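Local coordinates for protein delta toxin (Clostridium perfringens, PDB 2YGT) that probably kills cells as a secreted, zinc-binding haemolysin that inserts a beta-barrel pore into the target membrane, at residues A[27-32]-A[55-60]; A[44-49]-A[275-280]; A[59-64]-A[235-240]; A[112-117]-A[136-141]; A[171-176]-A[227-232]. All coordinates share one frame; numbering follows the deposited sequence.

Contact 1: residues A[27-32]-A[55-60]; sequences KQIRKY and DKFSSE
Lys27 lays its aliphatic chain over one face of the Phe57 ring. Lys27 CD sits 4.0 Å from the ring centroid of Phe57, almost on the normal, in a CH-pi contact. Lys27 CG is anti to the carbonyl carbon (chi1 -60°), and the chain runs extended from there across the ring. The rim of Phe57 meets the other strand residues: Phe57 CE2 is 3.5 Å from Gln28 O, and Ile29 CG2 also lies near the ring plane. Ile29 CG2 is anti to the carbonyl carbon, beside the backbone N. There it packs against the carboxylate, with Ile29 CG2 3.5 Å from Asp55 OD1. Asp55 OD1 accepts from Phe57 N at 2.9 Å, from above the carboxylate plane, and forms an Asx turn. A type I turn spans Asp55 to Ser58, with Ser58 N bonded to Asp55 O. A water links the segments, 2.8 Å from Gln28 O and 2.9 Å from Lys56 N. Asp55 OD2 is hydrogen-bonded to Tyr128 OH and Gly131 N. The turn joins strands 45-54 and 61-72, just after the zinc ligand Asp54. It packs beside strand 27-39, with Tyr128 of strand 121-128 and Ile130 next to Ile29.

Contact 2: residues A[44-49]-A[275-280]; sequences SKITVD and ETVKFE
The ring of Phe279 carries Val48 on one face and has Ile46 at its edge. Val48 CG2 stands over the centre of the ring, 4.0 Å from the Phe279 centroid and 12° off the normal, a CH-pi contact. Val48 and Phe279 reach toward each other tip to tip. Val48 CG2 lies between backbone N and carbonyl carbon, while CG1 is anti to that carbon (chi1 -72°) and meets the ring at Phe279 CE2, 4.2 Å away. Near the ring plane, Ile46 CG2 is 4.2 Å from Phe279 CZ. The same methyl, Ile46 CG2, also touches Val277 CG2 at 4.3 Å. At the far end the flat group is the carboxylate of Glu275, with Glu275 OE1 3.9 Å from Ser44 OG. This is a loose approach. Glu275 OE1 is hydrogen-bonded to Thr40 OG1, which also bonds Ser44 N, and Glu275 OE2 to Ser42 OG.

No hydrogen bond joins the two segments. This is the face-to-face packing of a beta sandwich: one strand from each sheet, with alternate side chains turned inward. The strand axes are 9.6 Å apart and their directions differ by 26°. Leu67 of strand 61-72 and Ala38 of strand 27-39 flank Ile46. Ile244 and Ile246 of strand 241-259 and Ile288 of strand 287-291 border the Val48 and Phe279 pair.

Contact 3: residues A[59-64]-A[235-240]; sequences SEMTTI and APNGTK
Met61 and Ala235 form an antiparallel, hydrogen-bonded beta pair. Met61 N donates to Ala235 O at 3.0 Å in a nearly straight bond of 163°, and Ala235 N returns a bond of 2.9 Å to Met61 O. The pair lies where strand 61-72 begins and strand 224-235 ends, neighbours in the seven-stranded sheet of the sandwich. A water extends the link beyond the pair, since it donates to Ser59 O and accepts from Asn237 N. On the other segment a type I turn runs from Pro236 to Thr239. Pro236 O takes two bonds there, from Thr239 N and, at 2.7 Å, from Thr239 OG1. This fixes the turn against which Met61 packs.

The Met61 chain does most of the packing. It bends at its end (chi3 -61°), which brings CE over the turn. Met61 SD is 3.3 Å from Asn237 O, and Met61 CE is 3.1 Å from Pro236 O. The side chain of Met61 is about 5 Å from the bound zinc ion, whose ligands are Asp54 and His286. The contact therefore borders a metal site. Asn237 OD1 comes 3.4 Å from Glu60 CA. At the far side of the turn, Met61 CE meets Thr239 CB at 3.7 Å.

Contact 4: residues A[112-117]-A[136-141]; sequences VPKNTI and TSNKAS
Lys114 and Asn138 share two hydrogen bonds, backbone to side-chain amide. Lys114 N donates to Asn138 OD1 at 3.3 Å, in the carbonyl plane and on a lone pair. Asn138 ND2 donates to Lys114 O, also at 3.3 Å and close to the amide plane. Together these long bonds hold the amide from turning.

The Lys114 chain is extended, with CG anti to the carbonyl carbon (chi1 -58°), and Lys114 NZ donates a hydrogen bond to Thr136 O at 2.9 Å from above the carbonyl plane. Any bond to the Thr136 hydroxyl is doubtful.

The contact ties the loop after strand 107-112, with its cis Pro113, to the end of strand 134-137. That strand belongs to a small three-stranded sheet with 121-128 and 148-155, probably the folded pre-stem of this toxin. An ST turn follows, with Lys139 N bonded to Ser137 OG at 2.7 Å.

Val112 CG1 makes the apolar contact, 3.7 Å from Thr136 CB. At the other end of 112-117, Ile117 CD1 lies beside the Asn138 amide, doubtfully close. Asp110, by Thr136 (side chains about 3 Å apart), and Asp166, by Lys114 (about 6 Å), bind zinc in a structure of this protein.

Contact 5: residues A[171-176]-A[227-232]; sequences ASWNTE and PNFGVV
Trp173, which stacks on Phe229, spends its one polar side-chain atom outside the pair: Trp173 NE1 is hydrogen-bonded to Pro113 O. This bond helps fix how the indole is turned. Thr175 OG1 likewise bonds Thr161 OG1. Between the two segments themselves there is no hydrogen bond.

The five-membered ring of Trp173 and the Phe229 ring stack face to face, with centroids 4.3 Å apart and planes at 27°. The closest atoms are Trp173 CE3 and Phe229 CD2, at 3.4 Å. The two side chains run antiparallel past one another, and each CB ends up over the other's ring. Phe229 CB is 3.7 Å from the centroid of the six-membered ring of Trp173. Trp173 CB is 4.1 Å from the Phe229 centroid.

The strands come from the two sheets of the beta sandwich and run nearly antiparallel, at 161°, with axes 8.9 Å apart. This is buried core, near the centre of the chain. Strand 84-99 pairs with 170-177, and its Val95 also touches Phe229.

The opposite face of Phe229 is met by Pro227 CB, 3.6 Å above the plane toward the rim. Thr175 OG1 stands at the edge of the same ring, and Tyr154 of strand 148-155 meets Phe229 edge-to-face. At the edge of the indole, Val231 CG1 is 4.0 Å from Trp173 CH2. The same methyl of Val231 also packs on Ala171 CB.

Overall arrangement
Contacts 1 and 3 share Ser59 and Glu60, and their centres are about 10 Å apart, at one end of the elongated chain. Both adjoin the seven-stranded sheet. Contacts 2 and 5 join that sheet to the one holding strands 84-99, 170-177 and 263-282, so both are sandwich core, with centres about 13 Å apart. Contact 4 lies about 10 Å from contact 5 between centres and touches it through Val112 with Gly230 and Pro113 with Trp173. Contacts 4 and 5 follow in series along the chain, and both fall between the segments of contacts 2 and 3. The sandwich is thus closed by segments distant in sequence, while contact 4 ties the probable pre-stem to the loop after strand 107-112.

Contact 1: residues A[27-32]-A[55-60]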
# COMPACT_ATOMS: atom_id res chain seq x y z
N LYS A 27 32.33 14.16 -5.66
CA LYS A 27 31.45 13.51 -6.63
C LYS A 27 30.02 14.05 -6.52
O LYS A 27 29.48 14.17 -5.42
CB LYS A 27 31.47 11.99 -6.46
CG LYS A 27 32.85 11.38 -6.66
CD LYS A 27 32.77 9.86 -6.75
CE LYS A 27 34.16 9.24 -6.81
NZ LYS A 27 34.11 7.76 -6.92
N GLN A 28 29.42 14.36 -7.66
CA GLN A 28 28.11 15.00 -7.68
C GLN A 28 27.08 14.21 -8.49
O GLN A 28 27.39 13.70 -9.57
CB GLN A 28 28.23 16.42 -8.22
CG GLN A 28 26.91 17.07 -8.60
CD GLN A 28 27.07 18.52 -9.02
OE1 GLN A 28 27.94 19.23 -8.52
NE2 GLN A 28 26.24 18.96 -9.96
N ILE A 29 25.87 14.10 -7.96
CA ILE A 29 24.77 13.46 -8.66
C ILE A 29 23.51 14.33 -8.58
O ILE A 29 23.42 15.23 -7.74
CB ILE A 29 24.46 12.06 -8.10
CG1 ILE A 29 23.76 12.17 -6.74
CG2 ILE A 29 25.73 11.23 -8.00
CD1 ILE A 29 23.43 10.84 -6.12
N ARG A 30 22.54 14.07 -9.45
CA ARG A 30 21.32 14.86 -9.47
C ARG A 30 20.08 14.00 -9.32
O ARG A 30 20.06 12.84 -9.72
CB ARG A 30 21.25 15.68 -10.76
CG ARG A 30 22.50 16.52 -11.01
CD ARG A 30 22.22 17.69 -11.93
NE ARG A 30 23.31 18.66 -11.91
CZ ARG A 30 23.23 19.90 -12.38
NH1 ARG A 30 22.10 20.34 -12.91
NH2 ARG A 30 24.28 20.70 -12.32
N LYS A 31 19.04 14.58 -8.72
CA LYS A 31 17.78 13.87 -8.52
C LYS A 31 16.61 14.69 -9.06
O LYS A 31 16.40 15.83 -8.66
CB LYS A 31 17.56 13.57 -7.04
CG LYS A 31 16.28 12.80 -6.75
CD LYS A 31 16.02 12.68 -5.26
CE LYS A 31 15.51 13.99 -4.67
NZ LYS A 31 15.12 13.83 -3.25
N TYR A 32 15.85 14.09 -9.97
CA TYR A 32 14.69 14.75 -10.56
C TYR A 32 13.40 14.12 -10.07
O TYR A 32 13.24 12.91 -10.12
CB TYR A 32 14.76 14.68 -12.09
CG TYR A 32 16.02 15.28 -12.68
CD1 TYR A 32 16.07 16.63 -13.01
CD2 TYR A 32 17.15 14.51 -12.89
CE1 TYR A 32 17.22 17.19 -13.54
CE2 TYR A 32 18.30 15.06 -13.42
CZ TYR A 32 18.34 16.40 -13.74
OH TYR A 32 19.49 16.95 -14.27
N ASP A 55 23.32 9.58 -11.92
CA ASP A 55 24.56 9.27 -11.23
C ASP A 55 25.56 8.71 -12.24
O ASP A 55 25.53 7.53 -12.57
CB ASP A 55 24.28 8.25 -10.12
CG ASP A 55 25.53 7.84 -9.38
OD1 ASP A 55 26.63 8.32 -9.74
OD2 ASP A 55 25.42 7.03 -8.43
N LYS A 56 26.44 9.58 -12.72
CA LYS A 56 27.41 9.21 -13.75
C LYS A 56 28.40 8.15 -13.28
O LYS A 56 29.08 7.52 -14.08
CB LYS A 56 28.18 10.44 -14.24
CG LYS A 56 27.34 11.43 -15.03
CD LYS A 56 28.06 12.75 -15.19
CE LYS A 56 27.24 13.73 -16.00
NZ LYS A 56 27.86 15.09 -16.01
N PHE A 57 28.47 7.97 -11.96
CA PHE A 57 29.41 7.02 -11.37
C PHE A 57 28.78 5.64 -11.18
O PHE A 57 29.44 4.69 -10.77
CB PHE A 57 29.95 7.57 -10.05
CG PHE A 57 30.42 8.99 -10.13
CD1 PHE A 57 31.68 9.30 -10.61
CD2 PHE A 57 29.58 10.03 -9.76
CE1 PHE A 57 32.11 10.61 -10.69
CE2 PHE A 57 30.00 11.34 -9.84
CZ PHE A 57 31.27 11.63 -10.31
N SER A 58 27.50 5.54 -11.50
CA SER A 58 26.80 4.27 -11.46
C SER A 58 26.75 3.68 -12.86
O SER A 58 26.63 4.41 -13.84
CB SER A 58 25.38 4.45 -10.92
OG SER A 58 24.61 3.29 -11.13
N SER A 59 26.85 2.36 -12.95
CA SER A 59 26.87 1.67 -14.24
C SER A 59 25.51 1.67 -14.93
O SER A 59 25.40 1.29 -16.10
CB SER A 59 27.38 0.24 -14.07
OG SER A 59 26.44 -0.55 -13.36
N GLU A 60 24.48 2.10 -14.22
CA GLU A 60 23.14 2.15 -14.80
C GLU A 60 22.28 3.27 -14.21
O GLU A 60 22.73 4.01 -13.34
CB GLU A 60 22.44 0.80 -14.67
CG GLU A 60 22.47 0.20 -13.28
CD GLU A 60 21.91 -1.21 -13.24
OE1 GLU A 60 21.52 -1.72 -14.31
OE2 GLU A 60 21.86 -1.80 -12.14
O HOH W 1 26.47 12.32 -11.83

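Contact 2: residues A[44-49]-A[275-280]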
# COMPACT_ATOMS: atom_id res chain seq x y z
N SER A 44 -11.04 5.04 -6.06
CA SER A 44 -9.74 4.79 -5.45
C SER A 44 -8.76 5.81 -6.01
O SER A 44 -8.92 6.27 -7.14
CB SER A 44 -9.25 3.38 -5.74
OG SER A 44 -9.92 2.42 -4.94
N LYS A 45 -7.77 6.18 -5.22
CA LYS A 45 -6.79 7.17 -5.65
C LYS A 45 -5.39 6.59 -5.63
O LYS A 45 -5.01 5.89 -4.70
CB LYS A 45 -6.86 8.42 -4.77
CG LYS A 45 -8.19 9.16 -4.85
CD LYS A 45 -8.37 10.10 -3.67
N ILE A 46 -4.63 6.87 -6.68
CA ILE A 46 -3.23 6.49 -6.73
C ILE A 46 -2.36 7.70 -7.06
O ILE A 46 -2.69 8.49 -7.95
CB ILE A 46 -2.96 5.37 -7.74
CG1 ILE A 46 -1.50 4.92 -7.68
CG2 ILE A 46 -3.30 5.83 -9.15
CD1 ILE A 46 -1.08 4.42 -6.32
N THR A 47 -1.27 7.85 -6.31
CA THR A 47 -0.29 8.88 -6.58
C THR A 47 1.10 8.25 -6.62
O THR A 47 1.49 7.55 -5.69
CB THR A 47 -0.31 9.98 -5.51
OG1 THR A 47 -1.47 10.79 -5.67
CG2 THR A 47 0.93 10.86 -5.62
N VAL A 48 1.83 8.50 -7.70
CA VAL A 48 3.19 8.00 -7.81
C VAL A 48 4.20 9.14 -7.79
O VAL A 48 4.10 10.08 -8.57
CB VAL A 48 3.40 7.15 -9.08
CG1 VAL A 48 2.70 5.81 -8.94
CG2 VAL A 48 2.91 7.90 -10.32
N ASP A 49 5.15 9.05 -6.88
CA ASP A 49 6.26 9.99 -6.83
C ASP A 49 7.50 9.29 -7.35
O ASP A 49 8.02 8.37 -6.71
CB ASP A 49 6.50 10.49 -5.40
CG ASP A 49 5.30 11.22 -4.83
OD1 ASP A 49 4.64 11.97 -5.58
OD2 ASP A 49 5.02 11.06 -3.62
N GLU A 275 -8.81 -2.83 -9.92
CA GLU A 275 -8.65 -1.77 -10.91
C GLU A 275 -7.17 -1.56 -11.21
O GLU A 275 -6.32 -1.69 -10.33
CB GLU A 275 -9.27 -0.47 -10.40
CG GLU A 275 -10.79 -0.50 -10.31
CD GLU A 275 -11.35 0.61 -9.44
OE1 GLU A 275 -10.68 1.01 -8.46
OE2 GLU A 275 -12.47 1.08 -9.72
N THR A 276 -6.86 -1.22 -12.46
CA THR A 276 -5.48 -1.09 -12.89
C THR A 276 -5.21 0.23 -13.61
O THR A 276 -5.97 0.64 -14.48
CB THR A 276 -5.06 -2.26 -13.80
OG1 THR A 276 -5.22 -3.49 -13.09
CG2 THR A 276 -3.61 -2.11 -14.24
N VAL A 277 -4.11 0.88 -13.25
CA VAL A 277 -3.71 2.13 -13.88
C VAL A 277 -2.31 1.99 -14.48
O VAL A 277 -1.40 1.47 -13.84
CB VAL A 277 -3.71 3.29 -12.88
CG1 VAL A 277 -3.25 4.57 -13.54
CG2 VAL A 277 -5.10 3.48 -12.30
N LYS A 278 -2.15 2.45 -15.72
CA LYS A 278 -0.86 2.36 -16.39
C LYS A 278 -0.08 3.67 -16.35
O LYS A 278 -0.65 4.75 -16.52
CB LYS A 278 -1.03 1.90 -17.84
CG LYS A 278 -1.51 0.47 -17.99
CD LYS A 278 -1.38 0.00 -19.44
N PHE A 279 1.23 3.58 -16.12
CA PHE A 279 2.09 4.75 -16.10
C PHE A 279 3.30 4.54 -16.99
O PHE A 279 3.88 3.46 -17.02
CB PHE A 279 2.56 5.05 -14.67
CG PHE A 279 1.50 5.64 -13.79
CD1 PHE A 279 1.15 6.97 -13.91
CD2 PHE A 279 0.86 4.87 -12.84
CE1 PHE A 279 0.17 7.52 -13.10
CE2 PHE A 279 -0.12 5.41 -12.02
CZ PHE A 279 -0.46 6.74 -12.16
N GLU A 280 3.69 5.58 -17.72
CA GLU A 280 4.90 5.53 -18.52
C GLU A 280 6.00 6.36 -17.86
O GLU A 280 5.75 7.48 -17.41
CB GLU A 280 4.67 6.03 -19.95
CG GLU A 280 5.91 5.89 -20.83
CD GLU A 280 5.68 6.31 -22.27
OE1 GLU A 280 5.70 7.53 -22.55
OE2 GLU A 280 5.49 5.42 -23.13

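Contact 3: residues A[59-64]-A[235-240]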
# COMPACT_ATOMS: atom_id res chain seq x y z
N SER A 59 26.85 2.36 -12.95
CA SER A 59 26.87 1.67 -14.24
C SER A 59 25.51 1.67 -14.93
O SER A 59 25.40 1.29 -16.10
CB SER A 59 27.38 0.24 -14.07
OG SER A 59 26.44 -0.55 -13.36
N GLU A 60 24.48 2.10 -14.22
CA GLU A 60 23.14 2.15 -14.80
C GLU A 60 22.28 3.27 -14.21
O GLU A 60 22.73 4.01 -13.34
CB GLU A 60 22.44 0.80 -14.67
CG GLU A 60 22.47 0.20 -13.28
CD GLU A 60 21.91 -1.21 -13.24
OE1 GLU A 60 21.52 -1.72 -14.31
OE2 GLU A 60 21.86 -1.80 -12.14
N MET A 61 21.05 3.38 -14.70
CA MET A 61 20.11 4.40 -14.25
C MET A 61 19.15 3.87 -13.19
O MET A 61 18.63 2.76 -13.30
CB MET A 61 19.32 4.97 -15.43
CG MET A 61 20.18 5.67 -16.48
SD MET A 61 19.19 6.51 -17.73
CE MET A 61 18.29 5.12 -18.44
N THR A 62 18.92 4.68 -12.16
CA THR A 62 18.08 4.27 -11.04
C THR A 62 16.95 5.26 -10.79
O THR A 62 17.17 6.46 -10.67
CB THR A 62 18.91 4.14 -9.74
OG1 THR A 62 19.86 3.08 -9.87
CG2 THR A 62 18.00 3.84 -8.55
N THR A 63 15.73 4.74 -10.71
CA THR A 63 14.57 5.55 -10.38
C THR A 63 13.81 4.97 -9.19
O THR A 63 13.39 3.81 -9.21
CB THR A 63 13.61 5.70 -11.57
OG1 THR A 63 14.30 6.29 -12.67
CG2 THR A 63 12.43 6.58 -11.19
N ILE A 64 13.64 5.78 -8.15
CA ILE A 64 12.91 5.37 -6.97
C ILE A 64 11.46 5.81 -7.08
O ILE A 64 11.18 6.98 -7.37
CB ILE A 64 13.52 5.97 -5.69
CG1 ILE A 64 15.00 5.60 -5.60
CG2 ILE A 64 12.78 5.48 -4.46
CD1 ILE A 64 15.75 6.33 -4.49
N ALA A 235 17.64 0.69 -15.13
CA ALA A 235 17.52 0.61 -16.57
C ALA A 235 18.87 0.88 -17.22
O ALA A 235 19.63 1.72 -16.72
CB ALA A 235 16.47 1.59 -17.07
N PRO A 236 19.19 0.17 -18.31
CA PRO A 236 20.43 0.40 -19.05
C PRO A 236 20.58 1.88 -19.39
O PRO A 236 19.58 2.56 -19.62
CB PRO A 236 20.23 -0.42 -20.33
CG PRO A 236 19.32 -1.53 -19.91
CD PRO A 236 18.39 -0.92 -18.89
N ASN A 237 21.82 2.37 -19.40
CA ASN A 237 22.09 3.80 -19.53
C ASN A 237 21.30 4.55 -20.61
O ASN A 237 20.92 5.70 -20.41
CB ASN A 237 23.59 4.04 -19.72
CG ASN A 237 24.33 4.12 -18.40
OD1 ASN A 237 23.74 4.36 -17.35
ND2 ASN A 237 25.64 3.91 -18.44
N GLY A 238 21.06 3.90 -21.74
CA GLY A 238 20.42 4.57 -22.86
C GLY A 238 18.90 4.58 -22.87
O GLY A 238 18.29 5.22 -23.73
N THR A 239 18.28 3.88 -21.93
CA THR A 239 16.83 3.70 -21.90
C THR A 239 16.05 5.01 -21.97
O THR A 239 16.31 5.95 -21.21
CB THR A 239 16.38 2.91 -20.65
OG1 THR A 239 17.17 1.72 -20.53
CG2 THR A 239 14.91 2.53 -20.76
N LYS A 240 15.08 5.07 -22.88
CA LYS A 240 14.26 6.26 -23.06
C LYS A 240 12.95 6.17 -22.27
O LYS A 240 12.61 7.08 -21.51
CB LYS A 240 13.97 6.50 -24.54
CG LYS A 240 15.17 6.98 -25.34
O HOH W 2 23.81 0.79 -18.29

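Contact 4: residues A[112-117]-A[136-141]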
# COMPACT_ATOMS: atom_id res chain seq x y z
N VAL A 112 9.78 -2.04 -0.71
CA VAL A 112 9.37 -2.08 0.68
C VAL A 112 7.88 -1.80 0.75
O VAL A 112 7.34 -1.09 -0.11
CB VAL A 112 10.12 -1.02 1.51
CG1 VAL A 112 11.55 -1.48 1.79
CG2 VAL A 112 10.11 0.32 0.79
N PRO A 113 7.19 -2.34 1.77
CA PRO A 113 7.71 -3.15 2.88
C PRO A 113 8.19 -4.54 2.44
O PRO A 113 7.74 -5.04 1.40
CB PRO A 113 6.50 -3.31 3.82
CG PRO A 113 5.51 -2.28 3.37
CD PRO A 113 5.74 -2.09 1.91
N LYS A 114 9.08 -5.14 3.22
CA LYS A 114 9.57 -6.48 2.95
C LYS A 114 8.85 -7.49 3.82
O LYS A 114 8.35 -7.14 4.89
CB LYS A 114 11.07 -6.59 3.25
CG LYS A 114 11.94 -5.63 2.47
CD LYS A 114 13.39 -5.78 2.92
CE LYS A 114 14.28 -4.77 2.24
NZ LYS A 114 15.67 -4.85 2.76
N ASN A 115 8.80 -8.73 3.36
CA ASN A 115 8.22 -9.82 4.13
C ASN A 115 6.89 -9.45 4.77
O ASN A 115 5.93 -9.13 4.07
CB ASN A 115 9.22 -10.31 5.18
CG ASN A 115 10.52 -10.81 4.57
OD1 ASN A 115 11.61 -10.49 5.04
ND2 ASN A 115 10.40 -11.60 3.51
N THR A 116 6.84 -9.48 6.10
CA THR A 116 5.61 -9.19 6.82
C THR A 116 5.80 -8.10 7.87
O THR A 116 6.80 -8.09 8.59
CB THR A 116 5.04 -10.46 7.50
OG1 THR A 116 4.86 -11.49 6.51
CG2 THR A 116 3.71 -10.16 8.16
N ILE A 117 4.84 -7.19 7.94
CA ILE A 117 4.85 -6.12 8.93
C ILE A 117 3.53 -6.10 9.69
O ILE A 117 2.45 -6.06 9.09
CB ILE A 117 5.07 -4.74 8.26
CG1 ILE A 117 6.33 -4.76 7.41
CG2 ILE A 117 5.16 -3.65 9.32
CD1 ILE A 117 7.60 -4.93 8.21
N THR A 136 17.49 -0.89 1.71
CA THR A 136 16.09 -0.78 2.08
C THR A 136 15.88 -1.25 3.52
O THR A 136 16.34 -2.31 3.92
CB THR A 136 15.18 -1.59 1.14
OG1 THR A 136 15.78 -2.85 0.85
CG2 THR A 136 14.97 -0.83 -0.16
N SER A 137 15.17 -0.43 4.29
CA SER A 137 14.93 -0.73 5.69
C SER A 137 13.44 -0.73 6.00
O SER A 137 12.70 0.11 5.49
CB SER A 137 15.64 0.29 6.58
OG SER A 137 15.26 0.14 7.93
N ASN A 138 13.01 -1.67 6.83
CA ASN A 138 11.66 -1.63 7.37
C ASN A 138 11.64 -0.76 8.63
O ASN A 138 10.69 -0.77 9.40
CB ASN A 138 11.12 -3.03 7.66
CG ASN A 138 10.56 -3.71 6.41
OD1 ASN A 138 10.50 -3.11 5.33
ND2 ASN A 138 10.13 -4.95 6.56
N LYS A 139 12.73 -0.01 8.81
CA LYS A 139 12.83 0.97 9.88
C LYS A 139 12.84 2.38 9.28
O LYS A 139 12.80 2.53 8.06
CB LYS A 139 14.08 0.73 10.72
N ALA A 140 12.93 3.39 10.13
CA ALA A 140 12.58 4.76 9.74
C ALA A 140 13.70 5.65 9.20
O ALA A 140 13.46 6.44 8.28
CB ALA A 140 11.84 5.46 10.87
N SER A 141 14.90 5.56 9.76
CA SER A 141 15.98 6.51 9.43
C SER A 141 15.53 7.91 9.89
O SER A 141 14.68 7.99 10.77
CB SER A 141 16.30 6.43 7.93
OG SER A 141 15.37 7.16 7.15

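Contact 5: residues A[171-176]-A[227-232]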
# COMPACT_ATOMS: atom_id res chain seq x y z
N ALA A 171 6.10 -6.24 -7.72
CA ALA A 171 6.08 -6.17 -6.27
C ALA A 171 4.62 -6.09 -5.82
O ALA A 171 3.88 -5.24 -6.30
CB ALA A 171 6.85 -4.95 -5.78
N SER A 172 4.23 -6.99 -4.93
CA SER A 172 2.84 -7.10 -4.50
C SER A 172 2.69 -7.11 -2.98
O SER A 172 3.49 -7.74 -2.29
CB SER A 172 2.22 -8.37 -5.07
OG SER A 172 2.50 -8.49 -6.45
N TRP A 173 1.66 -6.43 -2.48
CA TRP A 173 1.41 -6.40 -1.05
C TRP A 173 -0.04 -6.73 -0.72
O TRP A 173 -0.97 -6.26 -1.37
CB TRP A 173 1.76 -5.02 -0.47
CG TRP A 173 3.20 -4.64 -0.61
CD1 TRP A 173 4.21 -4.89 0.26
CD2 TRP A 173 3.78 -3.93 -1.71
NE1 TRP A 173 5.39 -4.38 -0.22
CE2 TRP A 173 5.16 -3.78 -1.43
CE3 TRP A 173 3.28 -3.39 -2.90
CZ2 TRP A 173 6.03 -3.13 -2.29
CZ3 TRP A 173 4.15 -2.75 -3.76
CH2 TRP A 173 5.51 -2.62 -3.45
N ASN A 174 -0.22 -7.56 0.30
CA ASN A 174 -1.53 -7.84 0.86
C ASN A 174 -1.64 -7.21 2.24
O ASN A 174 -0.86 -7.52 3.14
CB ASN A 174 -1.78 -9.34 0.97
CG ASN A 174 -2.28 -9.94 -0.33
OD1 ASN A 174 -2.67 -9.23 -1.25
ND2 ASN A 174 -2.29 -11.27 -0.40
N THR A 175 -2.61 -6.31 2.39
CA THR A 175 -2.94 -5.77 3.70
C THR A 175 -4.28 -6.35 4.15
O THR A 175 -5.34 -5.91 3.70
CB THR A 175 -2.97 -4.24 3.68
OG1 THR A 175 -1.69 -3.75 3.26
CG2 THR A 175 -3.27 -3.70 5.07
N GLU A 176 -4.21 -7.34 5.03
CA GLU A 176 -5.38 -8.11 5.42
C GLU A 176 -5.67 -7.98 6.92
O GLU A 176 -4.75 -7.87 7.73
CB GLU A 176 -5.17 -9.58 5.06
CG GLU A 176 -6.38 -10.47 5.28
CD GLU A 176 -6.14 -11.89 4.82
OE1 GLU A 176 -5.22 -12.11 3.99
OE2 GLU A 176 -6.86 -12.80 5.28
N PRO A 227 -2.35 3.21 1.68
CA PRO A 227 -1.03 2.59 1.60
C PRO A 227 0.06 3.54 1.11
O PRO A 227 -0.21 4.50 0.38
CB PRO A 227 -1.24 1.47 0.58
CG PRO A 227 -2.37 1.93 -0.26
CD PRO A 227 -3.25 2.79 0.59
N ASN A 228 1.29 3.27 1.53
CA ASN A 228 2.46 3.93 0.98
C ASN A 228 3.52 2.86 0.80
O ASN A 228 4.12 2.40 1.76
CB ASN A 228 2.95 5.03 1.92
CG ASN A 228 4.02 5.92 1.28
OD1 ASN A 228 4.68 6.70 1.96
ND2 ASN A 228 4.19 5.80 -0.04
N PHE A 229 3.73 2.45 -0.45
CA PHE A 229 4.71 1.41 -0.75
C PHE A 229 5.81 1.97 -1.66
O PHE A 229 5.66 3.06 -2.22
CB PHE A 229 4.04 0.20 -1.39
CG PHE A 229 2.93 -0.40 -0.56
CD1 PHE A 229 3.03 -0.46 0.82
CD2 PHE A 229 1.80 -0.92 -1.16
CE1 PHE A 229 2.02 -1.01 1.59
CE2 PHE A 229 0.78 -1.47 -0.40
CZ PHE A 229 0.89 -1.52 0.97
N GLY A 230 6.90 1.23 -1.81
CA GLY A 230 8.01 1.72 -2.61
C GLY A 230 8.78 0.69 -3.42
O GLY A 230 8.98 -0.44 -2.98
N VAL A 231 9.21 1.09 -4.61
CA VAL A 231 10.05 0.24 -5.44
C VAL A 231 11.25 1.00 -5.99
O VAL A 231 11.27 2.23 -6.01
CB VAL A 231 9.28 -0.34 -6.65
CG1 VAL A 231 8.03 -1.09 -6.20
CG2 VAL A 231 8.94 0.77 -7.64
N VAL A 232 12.26 0.26 -6.42
CA VAL A 232 13.41 0.84 -7.09
C VAL A 232 13.57 0.17 -8.44
O VAL A 232 13.64 -1.06 -8.52
CB VAL A 232 14.71 0.64 -6.28
CG1 VAL A 232 15.87 1.34 -6.97
CG2 VAL A 232 14.55 1.16 -4.86